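Local coordinates for INSIG protein homolog (Mycobacterium vanbaalenii PYR-1, PDB 4XU6) that binds diacylglycerol as a homotrimeric membrane protein of the INSIG family, the family of sterol-sensing regulators, at residues Ala76-Tyr90 with Leu167-Leu181. Numbering follows the deposited sequence.
Sequences ACQALGGVAAVVGTY and LYFAFGVVAALLGEL. Unlike the reference sequence in segment 76-90: Cys77 (reference Arg). With TDA (N-tridecanoic acid), chain E; BOG (octyl beta-D-glucopyranoside), chain D; TDA (N-tridecanoic acid), chain F; BOG (octyl beta-D-glucopyranoside), chain B.
Val174 packs against bare backbone at Gly82; the CA atoms of Gly82 and Val174 are 5.6 Å apart, the closest such pair across the contact. Val174 CG2 lies 3.5 Å from Gly82 O, and its CG1 reaches the carbonyl carbon of Gly82, 3.6 Å away. Segments 76-90 and 167-181 run nearly antiparallel, at 160°, and meet through apolar groups. Val86 and Val174 lie alongside each other, pointing opposite ways, with their CG2 methyls 3.7 Å apart. With CG1 of Val86 anti to its backbone N (chi1 173°), that methyl meets the n-tridecanoic acid tail at C31 while CG2 faces Val174 and Ala170. At one end Leu181 CD2 presses tightly on Ala79 CB, 3.5 Å away. At the other, Leu167 CD2 sits over one face of the Tyr90 ring, towards its rim. The same fatty acid runs from Tyr90 and Tyr168 past Phe171, where C28 lies 3.4 Å above the ring, to Val83 and Val174. The contact thus forms one wall of the lipid pocket. Tyr90 also meets His26, a diacylglycerol-binding residue, edge-to-face. The two segments lie on transmembrane helices. Helix 48-64 packs on Phe171 and Ala175, helix 101-119 on Ala85 and Thr89, and helix 122-144 on Tyr168 and Phe169.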
loop_
_atom_site.group_PDB
_atom_site.type_symbol
_atom_site.label_atom_id
_atom_site.label_comp_id
_atom_site.label_asym_id
_atom_site.label_seq_id
_atom_site.Cartn_x
_atom_site.Cartn_y
_atom_site.Cartn_z
ATOM N N ALA A 76 -7.706 1.709 19.442
ATOM C CA ALA A 76 -8.584 0.945 18.562
ATOM C C ALA A 76 -8.240 1.162 17.085
ATOM O O ALA A 76 -8.388 0.246 16.276
ATOM C CB ALA A 76 -10.037 1.293 18.822
ATOM N N CYS A 77 -7.789 2.362 16.726
ATOM C CA CYS A 77 -7.470 2.612 15.315
ATOM C C CYS A 77 -6.164 1.964 14.894
ATOM O O CYS A 77 -5.983 1.619 13.718
ATOM C CB CYS A 77 -7.447 4.101 14.998
ATOM S SG CYS A 77 -8.874 4.602 14.035
ATOM N N GLN A 78 -5.246 1.798 15.844
ATOM C CA GLN A 78 -4.026 1.051 15.550
ATOM C C GLN A 78 -4.408 -0.387 15.276
ATOM O O GLN A 78 -3.897 -1.010 14.345
ATOM C CB GLN A 78 -3.023 1.127 16.708
ATOM C CG GLN A 78 -2.274 2.453 16.761
ATOM C CD GLN A 78 -1.603 2.701 18.108
ATOM O OE1 GLN A 78 -1.754 1.918 19.044
ATOM N NE2 GLN A 78 -0.867 3.803 18.210
ATOM N N ALA A 79 -5.324 -0.912 16.082
ATOM C CA ALA A 79 -5.764 -2.292 15.904
ATOM C C ALA A 79 -6.545 -2.466 14.603
ATOM O O ALA A 79 -6.340 -3.441 13.885
ATOM C CB ALA A 79 -6.599 -2.756 17.093
ATOM N N LEU A 80 -7.453 -1.537 14.310
ATOM C CA LEU A 80 -8.214 -1.609 13.062
ATOM C C LEU A 80 -7.273 -1.498 11.866
ATOM O O LEU A 80 -7.388 -2.259 10.904
ATOM C CB LEU A 80 -9.277 -0.508 12.998
ATOM C CG LEU A 80 -10.019 -0.356 11.660
ATOM C CD1 LEU A 80 -10.710 -1.653 11.231
ATOM C CD2 LEU A 80 -11.031 0.789 11.728
ATOM N N GLY A 81 -6.341 -0.550 11.940
ATOM C CA GLY A 81 -5.362 -0.363 10.886
ATOM C C GLY A 81 -4.513 -1.604 10.681
ATOM O O GLY A 81 -4.191 -1.954 9.556
ATOM N N GLY A 82 -4.151 -2.272 11.774
ATOM C CA GLY A 82 -3.344 -3.472 11.684
ATOM C C GLY A 82 -4.122 -4.630 11.082
ATOM O O GLY A 82 -3.597 -5.391 10.268
ATOM N N VAL A 83 -5.375 -4.783 11.490
ATOM C CA VAL A 83 -6.201 -5.838 10.902
ATOM C C VAL A 83 -6.394 -5.593 9.397
ATOM O O VAL A 83 -6.322 -6.515 8.583
ATOM C CB VAL A 83 -7.555 -5.977 11.626
ATOM C CG1 VAL A 83 -8.495 -6.880 10.834
ATOM C CG2 VAL A 83 -7.337 -6.549 13.030
ATOM N N ALA A 84 -6.622 -4.337 9.036
ATOM C CA ALA A 84 -6.772 -3.973 7.627
ATOM C C ALA A 84 -5.491 -4.268 6.836
ATOM O O ALA A 84 -5.546 -4.731 5.700
ATOM C CB ALA A 84 -7.168 -2.504 7.502
ATOM N N ALA A 85 -4.333 -4.010 7.439
ATOM C CA ALA A 85 -3.058 -4.249 6.754
ATOM C C ALA A 85 -2.858 -5.739 6.490
ATOM O O ALA A 85 -2.416 -6.132 5.411
ATOM C CB ALA A 85 -1.887 -3.689 7.570
ATOM N N VAL A 86 -3.180 -6.567 7.480
ATOM C CA VAL A 86 -3.021 -8.019 7.336
ATOM C C VAL A 86 -4.021 -8.585 6.322
ATOM O O VAL A 86 -3.663 -9.373 5.450
ATOM C CB VAL A 86 -3.156 -8.745 8.700
ATOM C CG1 VAL A 86 -3.151 -10.269 8.495
ATOM C CG2 VAL A 86 -2.001 -8.345 9.613
ATOM N N VAL A 87 -5.272 -8.158 6.417
ATOM C CA VAL A 87 -6.262 -8.606 5.444
ATOM C C VAL A 87 -5.936 -8.116 4.027
ATOM O O VAL A 87 -6.045 -8.873 3.075
ATOM C CB VAL A 87 -7.688 -8.198 5.834
ATOM C CG1 VAL A 87 -8.663 -8.560 4.717
ATOM C CG2 VAL A 87 -8.095 -8.905 7.124
ATOM N N GLY A 88 -5.525 -6.858 3.890
ATOM C CA GLY A 88 -5.159 -6.347 2.578
ATOM C C GLY A 88 -3.978 -7.099 1.999
ATOM O O GLY A 88 -3.938 -7.383 0.805
ATOM N N THR A 89 -3.013 -7.438 2.847
ATOM C CA THR A 89 -1.834 -8.172 2.387
ATOM C C THR A 89 -2.225 -9.587 1.972
ATOM O O THR A 89 -1.769 -10.102 0.955
ATOM C CB THR A 89 -0.757 -8.222 3.490
ATOM O OG1 THR A 89 -0.384 -6.884 3.850
ATOM C CG2 THR A 89 0.479 -8.962 3.008
ATOM N N TYR A 90 -3.075 -10.206 2.781
ATOM C CA TYR A 90 -3.583 -11.553 2.519
ATOM C C TYR A 90 -4.282 -11.611 1.150
ATOM O O TYR A 90 -3.944 -12.452 0.293
ATOM C CB TYR A 90 -4.558 -11.904 3.651
ATOM C CG TYR A 90 -4.924 -13.370 3.843
ATOM C CD1 TYR A 90 -4.768 -14.310 2.830
ATOM C CD2 TYR A 90 -5.450 -13.796 5.059
ATOM C CE1 TYR A 90 -5.128 -15.651 3.035
ATOM C CE2 TYR A 90 -5.802 -15.116 5.268
ATOM C CZ TYR A 90 -5.643 -16.030 4.263
ATOM O OH TYR A 90 -6.013 -17.336 4.501
ATOM N N LEU A 167 3.701 -13.102 5.668
ATOM C CA LEU A 167 2.268 -12.939 5.938
ATOM C C LEU A 167 1.942 -13.331 7.378
ATOM O O LEU A 167 1.283 -12.580 8.089
ATOM C CB LEU A 167 1.403 -13.725 4.938
ATOM C CG LEU A 167 -0.121 -13.709 5.149
ATOM C CD1 LEU A 167 -0.662 -12.289 5.123
ATOM C CD2 LEU A 167 -0.826 -14.597 4.092
ATOM N N TYR A 168 2.413 -14.499 7.809
ATOM C CA TYR A 168 2.201 -14.931 9.191
ATOM C C TYR A 168 2.898 -13.992 10.172
ATOM O O TYR A 168 2.368 -13.701 11.244
ATOM C CB TYR A 168 2.685 -16.375 9.399
ATOM C CG TYR A 168 1.671 -17.442 9.003
ATOM C CD1 TYR A 168 0.528 -17.654 9.773
ATOM C CD2 TYR A 168 1.862 -18.239 7.874
ATOM C CE1 TYR A 168 -0.408 -18.630 9.427
ATOM C CE2 TYR A 168 0.921 -19.234 7.515
ATOM C CZ TYR A 168 -0.213 -19.411 8.310
ATOM O OH TYR A 168 -1.160 -20.373 7.993
ATOM N N PHE A 169 4.083 -13.508 9.807
ATOM C CA PHE A 169 4.789 -12.574 10.688
ATOM C C PHE A 169 3.927 -11.342 10.992
ATOM O O PHE A 169 3.763 -10.960 12.145
ATOM C CB PHE A 169 6.131 -12.144 10.083
ATOM C CG PHE A 169 6.839 -11.082 10.896
ATOM C CD1 PHE A 169 7.632 -11.437 11.986
ATOM C CD2 PHE A 169 6.673 -9.733 10.594
ATOM C CE1 PHE A 169 8.271 -10.452 12.751
ATOM C CE2 PHE A 169 7.310 -8.747 11.344
ATOM C CZ PHE A 169 8.105 -9.107 12.429
ATOM N N ALA A 170 3.371 -10.730 9.949
ATOM C CA ALA A 170 2.501 -9.568 10.115
ATOM C C ALA A 170 1.274 -9.917 10.950
ATOM O O ALA A 170 0.857 -9.139 11.792
ATOM C CB ALA A 170 2.081 -8.998 8.744
ATOM N N PHE A 171 0.694 -11.086 10.701
ATOM C CA PHE A 171 -0.406 -11.599 11.518
ATOM C C PHE A 171 -0.026 -11.638 13.016
ATOM O O PHE A 171 -0.757 -11.117 13.865
ATOM C CB PHE A 171 -0.828 -12.983 10.976
ATOM C CG PHE A 171 -1.727 -13.778 11.905
ATOM C CD1 PHE A 171 -2.864 -13.212 12.475
ATOM C CD2 PHE A 171 -1.433 -15.108 12.176
ATOM C CE1 PHE A 171 -3.690 -13.962 13.327
ATOM C CE2 PHE A 171 -2.248 -15.872 13.016
ATOM C CZ PHE A 171 -3.379 -15.309 13.580
ATOM N N GLY A 172 1.117 -12.235 13.338
ATOM C CA GLY A 172 1.564 -12.287 14.725
ATOM C C GLY A 172 1.764 -10.917 15.371
ATOM O O GLY A 172 1.379 -10.692 16.525
ATOM N N VAL A 173 2.379 -9.992 14.638
ATOM C CA VAL A 173 2.543 -8.628 15.138
ATOM C C VAL A 173 1.195 -7.990 15.501
ATOM O O VAL A 173 1.042 -7.355 16.556
ATOM C CB VAL A 173 3.260 -7.741 14.097
ATOM C CG1 VAL A 173 3.224 -6.270 14.523
ATOM C CG2 VAL A 173 4.692 -8.213 13.894
ATOM N N VAL A 174 0.213 -8.158 14.622
ATOM C CA VAL A 174 -1.087 -7.545 14.847
ATOM C C VAL A 174 -1.885 -8.272 15.947
ATOM O O VAL A 174 -2.571 -7.631 16.733
ATOM C CB VAL A 174 -1.878 -7.398 13.520
ATOM C CG1 VAL A 174 -3.304 -6.940 13.782
ATOM C CG2 VAL A 174 -1.142 -6.404 12.600
ATOM N N ALA A 175 -1.776 -9.599 16.014
ATOM C CA ALA A 175 -2.449 -10.359 17.072
ATOM C C ALA A 175 -1.923 -9.940 18.437
ATOM O O ALA A 175 -2.685 -9.816 19.397
ATOM C CB ALA A 175 -2.244 -11.866 16.862
ATOM N N ALA A 176 -0.614 -9.722 18.512
ATOM C CA ALA A 176 0.032 -9.262 19.739
ATOM C C ALA A 176 -0.532 -7.906 20.129
ATOM O O ALA A 176 -0.826 -7.655 21.295
ATOM C CB ALA A 176 1.549 -9.168 19.536
ATOM N N LEU A 177 -0.673 -7.023 19.143
ATOM C CA LEU A 177 -1.228 -5.697 19.383
ATOM C C LEU A 177 -2.673 -5.793 19.870
ATOM O O LEU A 177 -3.101 -5.007 20.730
ATOM C CB LEU A 177 -1.150 -4.854 18.105
ATOM C CG LEU A 177 -1.776 -3.461 18.100
ATOM C CD1 LEU A 177 -0.843 -2.504 18.762
ATOM C CD2 LEU A 177 -2.038 -3.024 16.668
ATOM N N LEU A 178 -3.424 -6.749 19.328
ATOM C CA LEU A 178 -4.806 -6.948 19.768
ATOM C C LEU A 178 -4.867 -7.380 21.238
ATOM O O LEU A 178 -5.771 -6.981 21.961
ATOM C CB LEU A 178 -5.517 -7.979 18.893
ATOM C CG LEU A 178 -5.825 -7.510 17.472
ATOM C CD1 LEU A 178 -6.337 -8.660 16.609
ATOM C CD2 LEU A 178 -6.843 -6.387 17.537
ATOM N N GLY A 179 -3.921 -8.207 21.665
ATOM C CA GLY A 179 -3.833 -8.586 23.073
ATOM C C GLY A 179 -3.555 -7.393 23.973
ATOM O O GLY A 179 -4.177 -7.247 25.030
ATOM N N GLU A 180 -2.627 -6.534 23.558
ATOM C CA GLU A 180 -2.339 -5.317 24.309
ATOM C C GLU A 180 -3.577 -4.434 24.389
ATOM O O GLU A 180 -3.880 -3.863 25.444
ATOM C CB GLU A 180 -1.184 -4.537 23.671
ATOM C CG GLU A 180 0.145 -5.265 23.691
ATOM C CD GLU A 180 1.208 -4.560 22.878
ATOM O OE1 GLU A 180 1.144 -4.611 21.633
ATOM O OE2 GLU A 180 2.129 -3.973 23.485
ATOM N N LEU A 181 -4.295 -4.318 23.276
ATOM C CA LEU A 181 -5.507 -3.503 23.256
ATOM C C LEU A 181 -6.593 -4.054 24.178
ATOM O O LEU A 181 -7.286 -3.289 24.844
ATOM C CB LEU A 181 -6.075 -3.382 21.839
ATOM C CG LEU A 181 -7.373 -2.568 21.751
ATOM C CD1 LEU A 181 -7.166 -1.163 22.282
ATOM C CD2 LEU A 181 -7.894 -2.526 20.328
HETATM O O21 TDA E . -2.515 -19.120 3.130
HETATM O O22 TDA E . -3.499 -21.108 3.833
HETATM C C21 TDA E . -3.160 -19.963 4.135
HETATM C C22 TDA E . -3.475 -19.424 5.500
HETATM C C23 TDA E . -2.704 -18.133 5.786
HETATM C C24 TDA E . -3.151 -17.501 7.105
HETATM C C25 TDA E . -2.305 -16.274 7.449
HETATM C C26 TDA E . -2.749 -15.611 8.750
HETATM C C27 TDA E . -4.113 -14.975 8.524
HETATM C C28 TDA E . -4.623 -14.261 9.755
HETATM C C29 TDA E . -6.048 -13.792 9.509
HETATM C C30 TDA E . -6.516 -13.031 10.736
HETATM C C31 TDA E . -5.727 -11.738 10.875
HETATM C C32 TDA E . -6.303 -10.868 11.985
HETATM C C33 TDA E . -5.254 -9.903 12.522
HETATM C C1 BOG D . -2.603 6.784 14.624
HETATM O O1 BOG D . -2.290 6.063 13.441
HETATM C C2 BOG D . -3.382 8.035 14.257
HETATM O O2 BOG D . -2.697 8.785 13.244
HETATM C C3 BOG D . -3.559 8.877 15.506
HETATM O O3 BOG D . -4.413 9.988 15.198
HETATM C C4 BOG D . -4.205 8.075 16.632
HETATM O O4 BOG D . -3.787 8.610 17.895
HETATM C C5 BOG D . -3.924 6.572 16.655
HETATM O O5 BOG D . -3.454 5.983 15.435
HETATM C C6 BOG D . -5.265 5.938 16.963
HETATM O O6 BOG D . -6.302 6.693 16.321
HETATM C "C1'" BOG D . -2.748 4.715 13.525
HETATM C "C2'" BOG D . -2.028 3.913 12.459
HETATM C "C3'" BOG D . -2.986 2.927 11.821
HETATM C "C4'" BOG D . -2.521 2.620 10.404
HETATM C "C5'" BOG D . -1.923 1.224 10.316
HETATM C "C6'" BOG D . -1.056 1.088 9.080
HETATM C "C7'" BOG D . -0.411 -0.289 9.025
HETATM C "C8'" BOG D . 0.483 -0.396 7.804
HETATM C C21 TDA F . -4.048 -24.269 6.885
HETATM C C22 TDA F . -3.523 -24.270 8.303
HETATM C C23 TDA F . -3.473 -22.865 8.886
HETATM C C24 TDA F . -2.818 -22.898 10.265
HETATM C C25 TDA F . -2.694 -21.506 10.870
HETATM C C26 TDA F . -1.694 -21.486 12.026
HETATM C C27 TDA F . -2.021 -22.571 13.044
HETATM C C28 TDA F . -0.927 -22.684 14.095
HETATM C C29 TDA F . -1.529 -22.540 15.485
HETATM C C30 TDA F . -2.555 -23.637 15.743
HETATM C C31 TDA F . -3.472 -23.233 16.891
HETATM C C32 TDA F . -2.665 -22.718 18.078
HETATM C C33 TDA F . -3.507 -22.700 19.348
HETATM C C1 BOG B . -14.753 -6.651 27.875
HETATM O O1 BOG B . -13.953 -7.199 26.832
HETATM C C2 BOG B . -13.861 -6.208 29.045
HETATM O O2 BOG B . -13.124 -7.336 29.537
HETATM C C3 BOG B . -14.699 -5.612 30.160
HETATM O O3 BOG B . -13.839 -5.066 31.168
HETATM C C4 BOG B . -15.572 -4.498 29.597
HETATM O O4 BOG B . -16.458 -4.040 30.625
HETATM C C5 BOG B . -16.366 -4.973 28.375
HETATM O O5 BOG B . -15.492 -5.531 27.388
HETATM C C6 BOG B . -17.175 -3.837 27.749
HETATM O O6 BOG B . -16.307 -2.802 27.273
HETATM C "C1'" BOG B . -14.663 -7.446 25.607
HETATM C "C2'" BOG B . -13.620 -7.615 24.503
HETATM C "C3'" BOG B . -13.947 -6.864 23.228
HETATM C "C4'" BOG B . -12.803 -5.936 22.841
HETATM C "C5'" BOG B . -11.682 -6.631 22.081
HETATM C "C6'" BOG B . -11.381 -5.841 20.805
HETATM C "C7'" BOG B . -10.075 -6.274 20.146
HETATM C "C8'" BOG B . -8.893 -5.958 21.042
#